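Local coordinates for protein PA-I Galactophilic Lectin (Enterobacter cloacae, PDB 6YGQ) that probably binds galactose-type sugars through a bound calcium ion, as a lectin domain of the PA-IL-like family, at residues 116-121 / 130-135; 28-31 / 37-40; 73-76 / 80-83; 86-91 / 97-102. One frame throughout, in Å; residues are numbered along the deposited sequence.

Contact 1 (116-121 / 130-135); sequences LFFADG and GEFSVE. With CA (calcium ion), chain E.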
# COMPACT_ATOMS: atom_id res chain seq x y z
N LEU A 116 0.83 1.54 16.18
CA LEU A 116 1.39 1.47 14.84
C LEU A 116 2.66 2.30 14.83
O LEU A 116 2.66 3.43 15.32
CB LEU A 116 0.38 1.96 13.80
CG LEU A 116 -0.92 1.15 13.75
CD1 LEU A 116 -2.03 1.92 13.05
CD2 LEU A 116 -0.68 -0.19 13.08
N PHE A 117 3.74 1.74 14.30
CA PHE A 117 5.03 2.42 14.38
C PHE A 117 5.82 2.20 13.10
O PHE A 117 5.60 1.24 12.35
CB PHE A 117 5.83 1.96 15.62
CG PHE A 117 6.42 0.58 15.52
CD1 PHE A 117 5.67 -0.54 15.83
CD2 PHE A 117 7.74 0.40 15.13
CE1 PHE A 117 6.21 -1.82 15.74
CE2 PHE A 117 8.29 -0.87 15.04
CZ PHE A 117 7.53 -1.98 15.35
N PHE A 118 6.72 3.15 12.84
CA PHE A 118 7.69 3.08 11.76
C PHE A 118 8.92 2.33 12.27
O PHE A 118 9.45 2.64 13.34
CB PHE A 118 8.07 4.49 11.30
CG PHE A 118 9.07 4.53 10.19
CD1 PHE A 118 10.42 4.68 10.46
CD2 PHE A 118 8.67 4.45 8.87
CE1 PHE A 118 11.35 4.72 9.44
CE2 PHE A 118 9.59 4.49 7.84
CZ PHE A 118 10.94 4.63 8.13
N ALA A 119 9.36 1.34 11.50
CA ALA A 119 10.46 0.47 11.92
C ALA A 119 11.79 1.10 11.55
O ALA A 119 12.05 1.39 10.37
CB ALA A 119 10.32 -0.91 11.27
N ASP A 120 12.65 1.31 12.55
CA ASP A 120 13.99 1.81 12.32
C ASP A 120 14.87 1.34 13.47
O ASP A 120 14.38 0.85 14.49
CB ASP A 120 14.02 3.34 12.19
CG ASP A 120 15.26 3.84 11.47
OD1 ASP A 120 16.07 3.01 11.01
OD2 ASP A 120 15.41 5.08 11.35
N GLY A 121 16.18 1.48 13.29
CA GLY A 121 17.10 1.05 14.31
C GLY A 121 16.97 1.87 15.58
O GLY A 121 16.63 3.05 15.56
N GLY A 130 8.80 12.42 7.37
CA GLY A 130 7.56 11.97 6.76
C GLY A 130 6.70 11.15 7.70
O GLY A 130 7.04 10.88 8.85
N GLU A 131 5.55 10.74 7.17
CA GLU A 131 4.55 10.05 7.96
C GLU A 131 3.74 9.14 7.05
O GLU A 131 3.61 9.40 5.85
CB GLU A 131 3.62 11.03 8.68
CG GLU A 131 2.70 11.78 7.71
CD GLU A 131 1.92 12.91 8.35
OE1 GLU A 131 2.17 13.24 9.53
OE2 GLU A 131 1.05 13.47 7.66
N PHE A 132 3.19 8.08 7.63
CA PHE A 132 2.25 7.22 6.94
C PHE A 132 0.83 7.56 7.41
O PHE A 132 0.61 7.88 8.58
CB PHE A 132 2.53 5.74 7.21
CG PHE A 132 3.85 5.25 6.67
CD1 PHE A 132 4.38 5.76 5.50
CD2 PHE A 132 4.55 4.26 7.34
CE1 PHE A 132 5.59 5.30 5.01
CE2 PHE A 132 5.77 3.79 6.85
CZ PHE A 132 6.28 4.32 5.69
N SER A 133 -0.11 7.52 6.47
CA SER A 133 -1.53 7.58 6.79
C SER A 133 -2.05 6.15 6.89
O SER A 133 -1.87 5.35 5.97
CB SER A 133 -2.30 8.34 5.71
OG SER A 133 -1.92 9.70 5.69
N VAL A 134 -2.70 5.83 8.01
CA VAL A 134 -3.14 4.47 8.30
C VAL A 134 -4.61 4.48 8.71
O VAL A 134 -5.04 5.33 9.49
CB VAL A 134 -2.28 3.83 9.41
CG1 VAL A 134 -2.65 2.36 9.57
CG2 VAL A 134 -0.80 3.99 9.12
N GLU A 135 -5.36 3.53 8.16
CA GLU A 135 -6.75 3.30 8.53
C GLU A 135 -6.89 1.90 9.13
O GLU A 135 -6.20 0.97 8.72
CB GLU A 135 -7.68 3.43 7.31
CG GLU A 135 -7.57 4.76 6.57
CD GLU A 135 -8.06 4.68 5.13
OE1 GLU A 135 -8.75 3.69 4.78
OE2 GLU A 135 -7.75 5.60 4.34
CA CA E . 17.09 6.75 10.57
O HOH W 1 18.04 4.51 10.13
O HOH W 2 19.60 6.88 10.24
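Leu116 meets Val134 first: its CD1 methyl presses on CG1 of Val134 at 3.6 Å, the two branches crossing at a slant. With chi1 of -61°, Leu116 sets CG beside its own backbone N, and a branched leucine opposite a beta-branched valine fills the space with compact methyls. Phe117, next along, turns its side chain to the other face of the strand, where Arg91 makes a cation-pi contact with the ring. Phe118 points inward again. CG lies anti to the backbone N (chi1 -180°), and the CD2 rim of the ring comes 3.6 Å from CE2 of Phe132, which lies near the plane of the Phe118 ring at its edge. The rings form an oblique aromatic pair, with centroids 5.8 Å apart and planes at 51°. Beyond Phe118 the strand ends, and the chain runs through Ala119 to the metal site. Asp120 OD2 binds the calcium ion at 2.5 Å, and OD1 takes the N-H of Gly121 at 2.7 Å from above the carboxylate plane and accepts from a calcium-bound water at 2.6 Å. Asn60, Gln124, Asp127 and Asn128 complete the protein ligands. No hydrogen bond joins the two strands, which belong to different sheets: the contact holds by apolar packing between the layers, while the carboxylate just beyond it, gripped through both oxygens, is fixed in rotation for the metal.

Contact 2 (28-31 / 37-40); sequences GKVD and GTNT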
# COMPACT_ATOMS: atom_id res chain seq x y z
N GLY A 28 -5.49 7.75 11.29
CA GLY A 28 -4.53 8.72 11.76
C GLY A 28 -3.21 8.56 11.06
O GLY A 28 -3.12 7.99 9.97
N LYS A 29 -2.16 9.06 11.72
CA LYS A 29 -0.83 9.14 11.14
C LYS A 29 0.18 8.38 11.99
O LYS A 29 0.01 8.21 13.20
CB LYS A 29 -0.36 10.60 11.01
CG LYS A 29 -1.36 11.53 10.34
CD LYS A 29 -1.57 11.15 8.88
CE LYS A 29 -2.00 12.34 8.04
NZ LYS A 29 -3.18 13.03 8.61
N VAL A 30 1.25 7.93 11.33
CA VAL A 30 2.40 7.31 11.98
C VAL A 30 3.64 8.10 11.58
O VAL A 30 4.00 8.15 10.40
CB VAL A 30 2.54 5.82 11.59
CG1 VAL A 30 3.82 5.23 12.16
CG2 VAL A 30 1.33 5.03 12.06
N ASP A 31 4.27 8.74 12.56
CA ASP A 31 5.43 9.61 12.35
C ASP A 31 6.69 8.76 12.26
O ASP A 31 6.97 7.94 13.13
CB ASP A 31 5.51 10.60 13.52
CG ASP A 31 6.65 11.62 13.38
OD1 ASP A 31 7.53 11.48 12.51
OD2 ASP A 31 6.66 12.57 14.19
N GLY A 37 5.97 5.09 18.25
CA GLY A 37 4.84 4.89 17.38
C GLY A 37 3.62 5.69 17.81
O GLY A 37 3.66 6.51 18.73
N THR A 38 2.53 5.43 17.11
CA THR A 38 1.24 6.06 17.40
C THR A 38 0.40 5.08 18.21
O THR A 38 0.16 3.95 17.77
CB THR A 38 0.52 6.45 16.12
OG1 THR A 38 1.32 7.38 15.38
CG2 THR A 38 -0.84 7.07 16.43
N ASN A 39 -0.04 5.51 19.39
CA ASN A 39 -0.99 4.75 20.18
C ASN A 39 -2.38 5.04 19.63
O ASN A 39 -2.92 6.14 19.83
CB ASN A 39 -0.89 5.11 21.66
CG ASN A 39 -1.92 4.40 22.52
OD1 ASN A 39 -2.74 3.63 22.02
ND2 ASN A 39 -1.87 4.65 23.82
N THR A 40 -2.96 4.08 18.90
CA THR A 40 -4.26 4.29 18.29
C THR A 40 -5.38 4.34 19.32
O THR A 40 -6.47 4.84 19.02
CB THR A 40 -4.59 3.19 17.28
OG1 THR A 40 -4.86 1.96 17.98
CG2 THR A 40 -3.44 2.98 16.30
O HOH W 3 3.76 8.46 15.26
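A beta arch carries the chain from one layer of the sandwich to the other: strand 24-31 belongs to the larger sheet and strand 38-44 to the four-stranded one, and a short loop joins them. Segments 28-31 and 38-40 run roughly antiparallel, at 154° between their directions, yet their axes stay 7.8 Å apart, too far for direct backbone pairing. Thr38 bridges the interval. Its hydroxyl OG1 donates to Lys29 O at 2.7 Å, lying in the carbonyl plane on a lone pair with a C=O...donor angle of 141°. The first torsion (chi1 -60°) holds OG1 beside the backbone N of Thr38 and so brings the hydroxyl up to strand 24-31, while the methyl CG2 settles 3.5 Å from the same Lys29 O. Threonine suits the place because one short side chain packs on Trp26 while its hydroxyl both gives and takes a hydrogen bond. As acceptor it serves a water, which donates to Thr38 OG1 at 2.7 Å and itself takes the N-H of Asp31 at 2.8 Å, extending the link to the N-H two residues beyond Lys29. Val30 crosses Thr38 at a slant, its CG2 4.1 Å from Thr38 OG1, and the branched side chain reaches the core beside Leu116 and Val134. Asp31 OD1 turns to the backbone N of Lys33 in the loop. Such a connection, with strands facing each other through side chains rather than paired through backbones, is typical of the beta arch that links the two sheets of a beta sandwich.

Contact 3 (73-76 / 80-83); sequences RIPR and TLTL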
# COMPACT_ATOMS: atom_id res chain seq x y z
N ARG A 73 11.68 -0.27 2.45
CA ARG A 73 12.60 0.63 1.78
C ARG A 73 12.63 0.37 0.28
O ARG A 73 12.34 -0.73 -0.20
CB ARG A 73 14.01 0.48 2.36
CG ARG A 73 14.76 -0.79 1.97
CD ARG A 73 16.23 -0.67 2.39
NE ARG A 73 17.02 -1.89 2.20
CZ ARG A 73 17.45 -2.33 1.03
NH1 ARG A 73 17.15 -1.68 -0.08
NH2 ARG A 73 18.18 -3.44 0.96
N ILE A 74 13.01 1.41 -0.46
CA ILE A 74 13.08 1.32 -1.92
C ILE A 74 14.27 0.46 -2.30
O ILE A 74 15.28 0.43 -1.58
CB ILE A 74 13.17 2.70 -2.58
CG1 ILE A 74 14.44 3.44 -2.15
CG2 ILE A 74 11.94 3.53 -2.24
CD1 ILE A 74 14.78 4.62 -3.04
N PRO A 75 14.21 -0.26 -3.42
CA PRO A 75 15.42 -0.90 -3.95
C PRO A 75 16.51 0.13 -4.19
O PRO A 75 16.24 1.27 -4.57
CB PRO A 75 14.95 -1.55 -5.26
CG PRO A 75 13.48 -1.74 -5.08
CD PRO A 75 13.01 -0.61 -4.20
N ARG A 76 17.75 -0.29 -3.95
CA ARG A 76 18.90 0.59 -4.09
C ARG A 76 19.66 0.27 -5.37
O ARG A 76 19.28 -0.62 -6.14
CB ARG A 76 19.81 0.48 -2.87
CG ARG A 76 19.44 1.40 -1.70
CD ARG A 76 19.55 0.66 -0.38
NE ARG A 76 19.46 1.52 0.79
CZ ARG A 76 18.36 2.15 1.20
NH1 ARG A 76 17.23 2.03 0.51
NH2 ARG A 76 18.39 2.90 2.29
N THR A 80 17.38 -5.92 -6.74
CA THR A 80 16.15 -6.37 -7.37
C THR A 80 14.96 -5.55 -6.89
O THR A 80 14.94 -5.05 -5.76
CB THR A 80 15.90 -7.85 -7.06
OG1 THR A 80 15.80 -8.02 -5.64
CG2 THR A 80 17.03 -8.71 -7.60
N LEU A 81 13.96 -5.42 -7.76
CA LEU A 81 12.74 -4.67 -7.45
C LEU A 81 11.76 -5.53 -6.65
O LEU A 81 10.64 -5.82 -7.06
CB LEU A 81 12.10 -4.18 -8.74
CG LEU A 81 12.90 -3.20 -9.60
CD1 LEU A 81 12.16 -2.93 -10.91
CD2 LEU A 81 13.16 -1.91 -8.85
N THR A 82 12.22 -5.95 -5.47
CA THR A 82 11.46 -6.82 -4.59
C THR A 82 11.22 -6.13 -3.26
O THR A 82 11.92 -5.19 -2.88
CB THR A 82 12.20 -8.15 -4.37
OG1 THR A 82 13.50 -7.89 -3.82
CG2 THR A 82 12.35 -8.91 -5.68
N LEU A 83 10.20 -6.61 -2.54
CA LEU A 83 9.88 -6.05 -1.24
C LEU A 83 10.87 -6.57 -0.20
O LEU A 83 11.29 -7.73 -0.24
CB LEU A 83 8.46 -6.43 -0.82
CG LEU A 83 7.33 -5.84 -1.66
CD1 LEU A 83 6.00 -6.35 -1.11
CD2 LEU A 83 7.36 -4.32 -1.65
O HOH W 4 13.12 -3.01 -1.72
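Pro75 and Leu81 meet at about a right angle: CG of the proline ring touches the CD2 methyl of Leu81 at 3.8 Å. The leucine places CG beside its backbone N (chi1 -63°), which brings CD2 back to the proline although the side chain sets out past it. Pro75 CB also lies 3.5 Å from Thr80 O. A rigid, apolar proline suits a position where no N-H need be satisfied. Leu81 is the centre of an inverse gamma turn, closed by a weak bond from Thr82 N to Thr80 O, which kinks the far limb of the long loop between strands 72-73 and 88-92 where it faces the near limb. The turn also brings the two threonine hydroxyls together, Thr80 OG1 and Thr82 OG1 sharing a hydrogen bond of 2.9 Å. Two arginines gather at the Ile74 carbonyl. Arg73 NH1 donates to Ile74 O at 3.2 Å, keeping that oxygen close to its guanidinium plane, while Arg76 NH1 adds a weak bond. The Arg76 guanidinium has CD of Arg73 over one face, 3.4 Å above the plane and offset toward the rim. Glu79 forms a salt bridge with Arg73 NH1, which probably offsets part of the positive charge here, where Arg84 also comes close to Arg73. Trp57 of the second subunit packs on Ile74, Pro75 and Leu83.

Contact 4 (86-91 / 97-102); sequences PSLQAR and YPVGNH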
# COMPACT_ATOMS: atom_id res chain seq x y z
N PRO A 86 8.89 -4.75 5.86
CA PRO A 86 7.94 -3.64 5.90
C PRO A 86 8.37 -2.55 6.87
O PRO A 86 8.92 -2.83 7.94
CB PRO A 86 6.62 -4.30 6.34
CG PRO A 86 7.04 -5.56 7.02
CD PRO A 86 8.27 -6.02 6.28
N SER A 87 8.12 -1.30 6.49
CA SER A 87 8.44 -0.18 7.37
C SER A 87 7.33 0.09 8.38
O SER A 87 7.61 0.53 9.50
CB SER A 87 8.70 1.08 6.54
OG SER A 87 9.92 0.97 5.82
N LEU A 88 6.08 -0.16 8.01
CA LEU A 88 4.96 -0.02 8.93
C LEU A 88 4.72 -1.35 9.63
O LEU A 88 4.52 -2.38 8.98
CB LEU A 88 3.69 0.43 8.22
CG LEU A 88 2.46 0.55 9.13
CD1 LEU A 88 2.66 1.64 10.18
CD2 LEU A 88 1.21 0.82 8.31
N GLN A 89 4.71 -1.31 10.96
CA GLN A 89 4.49 -2.48 11.79
C GLN A 89 3.48 -2.13 12.87
O GLN A 89 3.21 -0.95 13.14
CB GLN A 89 5.80 -2.98 12.40
CG GLN A 89 6.95 -2.99 11.40
CD GLN A 89 7.91 -4.13 11.63
OE1 GLN A 89 7.97 -4.70 12.72
NE2 GLN A 89 8.68 -4.46 10.60
N ALA A 90 2.92 -3.17 13.47
CA ALA A 90 2.00 -3.05 14.58
C ALA A 90 2.68 -3.56 15.84
O ALA A 90 3.45 -4.53 15.79
CB ALA A 90 0.71 -3.83 14.32
N ARG A 91 2.41 -2.90 16.96
CA ARG A 91 2.87 -3.36 18.27
C ARG A 91 1.65 -3.64 19.12
O ARG A 91 0.75 -2.80 19.23
CB ARG A 91 3.77 -2.32 18.94
CG ARG A 91 4.32 -2.78 20.29
CD ARG A 91 5.80 -2.48 20.44
NE ARG A 91 6.10 -1.06 20.24
CZ ARG A 91 7.02 -0.58 19.40
NH1 ARG A 91 7.76 -1.40 18.67
NH2 ARG A 91 7.20 0.73 19.30
N TYR A 97 4.40 -6.97 14.82
CA TYR A 97 3.81 -7.68 13.70
C TYR A 97 3.97 -6.85 12.44
O TYR A 97 3.73 -5.64 12.46
CB TYR A 97 2.32 -7.96 13.95
CG TYR A 97 2.03 -8.74 15.20
CD1 TYR A 97 1.93 -8.11 16.43
CD2 TYR A 97 1.86 -10.12 15.16
CE1 TYR A 97 1.67 -8.83 17.59
CE2 TYR A 97 1.60 -10.84 16.30
CZ TYR A 97 1.51 -10.19 17.51
OH TYR A 97 1.25 -10.91 18.66
N PRO A 98 4.34 -7.47 11.32
CA PRO A 98 4.45 -6.71 10.08
C PRO A 98 3.07 -6.28 9.59
O PRO A 98 2.10 -7.01 9.76
CB PRO A 98 5.11 -7.69 9.11
CG PRO A 98 4.66 -9.03 9.59
CD PRO A 98 4.55 -8.92 11.10
N VAL A 99 3.01 -5.08 9.01
CA VAL A 99 1.77 -4.59 8.41
C VAL A 99 1.99 -4.26 6.93
O VAL A 99 1.27 -4.77 6.07
CB VAL A 99 1.24 -3.35 9.16
CG1 VAL A 99 0.05 -2.74 8.42
CG2 VAL A 99 0.84 -3.73 10.58
N GLY A 100 2.98 -3.42 6.64
CA GLY A 100 3.19 -3.04 5.25
C GLY A 100 2.08 -2.14 4.74
O GLY A 100 1.47 -1.37 5.49
N ASN A 101 1.80 -2.25 3.44
CA ASN A 101 0.72 -1.47 2.84
C ASN A 101 -0.64 -1.87 3.39
O ASN A 101 -1.56 -1.05 3.42
CB ASN A 101 0.69 -1.65 1.32
CG ASN A 101 1.90 -1.08 0.62
OD1 ASN A 101 2.70 -0.36 1.21
ND2 ASN A 101 2.04 -1.41 -0.66
N HIS A 102 -0.80 -3.14 3.77
CA HIS A 102 -2.11 -3.61 4.17
C HIS A 102 -1.98 -4.94 4.91
O HIS A 102 -1.16 -5.78 4.54
CB HIS A 102 -3.03 -3.78 2.95
CG HIS A 102 -2.40 -4.48 1.79
ND1 HIS A 102 -2.28 -5.85 1.72
CD2 HIS A 102 -1.85 -4.00 0.65
CE1 HIS A 102 -1.69 -6.18 0.59
NE2 HIS A 102 -1.41 -5.07 -0.08
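Ala90 and Tyr97 make the firm end of this beta hairpin, bonded both ways as an antiparallel hydrogen-bonded pair: Ala90 N donates to Tyr97 O and Tyr97 N to Ala90 O, each at 2.8 Å. Next to it Gln89 faces Pro98 in a non-hydrogen-bonded pair, a position where proline costs no bond. Then one acceptor serves two donors, Leu88 O taking Gly100 N at 3.0 Å and Val99 N at 3.1 Å. Gly100 follows Val99 in a type II' turn, with the positive phi (71°) that glycine tolerates at this corner. The inner side is close-packed. Val99, whose CG1 stands anti to the backbone N (chi1 172°), sends CG1 to Leu88 CD2 and CG2 to Ala90 CB, both at 3.7 Å; the small alanine lets the valine branch lie close to the strand. The outer side has fewer contacts and is more open to solvent at Pro98, though the proline rings still touch: Pro86 and Pro98 lie side by side, pointing the same way, with Pro86 CG 3.6 Å from Pro98 CB. The Gln89 amide, on a chain bent at chi2, ties back within its own segment, NE2 donating to Pro86 O at 3.1 Å. Strand 88-92 runs between 95-98 and 112-118 in its sheet; Leu88 and Val99 face strand 49-59 of the other sheet, while Tyr97 meets Trp106, and Asn101 ND2 bonds Ala54 O of the second subunit and packs on that subunit's Asn101.

Contacts 1, 2 and 4 adjoin one another, with contact 1 the buried one between the sheets, its centre about 7 Å from that of contact 2 and about 8 Å from that of contact 4. Backbone pairing ties strand 112-118 to both neighbours: Leu116 O meets Thr38 N at 2.7 Å, and on the other edge Phe117 N meets Gln89 O at 3.0 Å. Contact 3 stands apart in its long loop, centred about 18 Å from the centre of contact 1; like contact 4, it reaches the second subunit. Contact 1 alone holds a calcium ligand, whereas the Asp31 side chain in contact 2 stays about 11 Å from the ion.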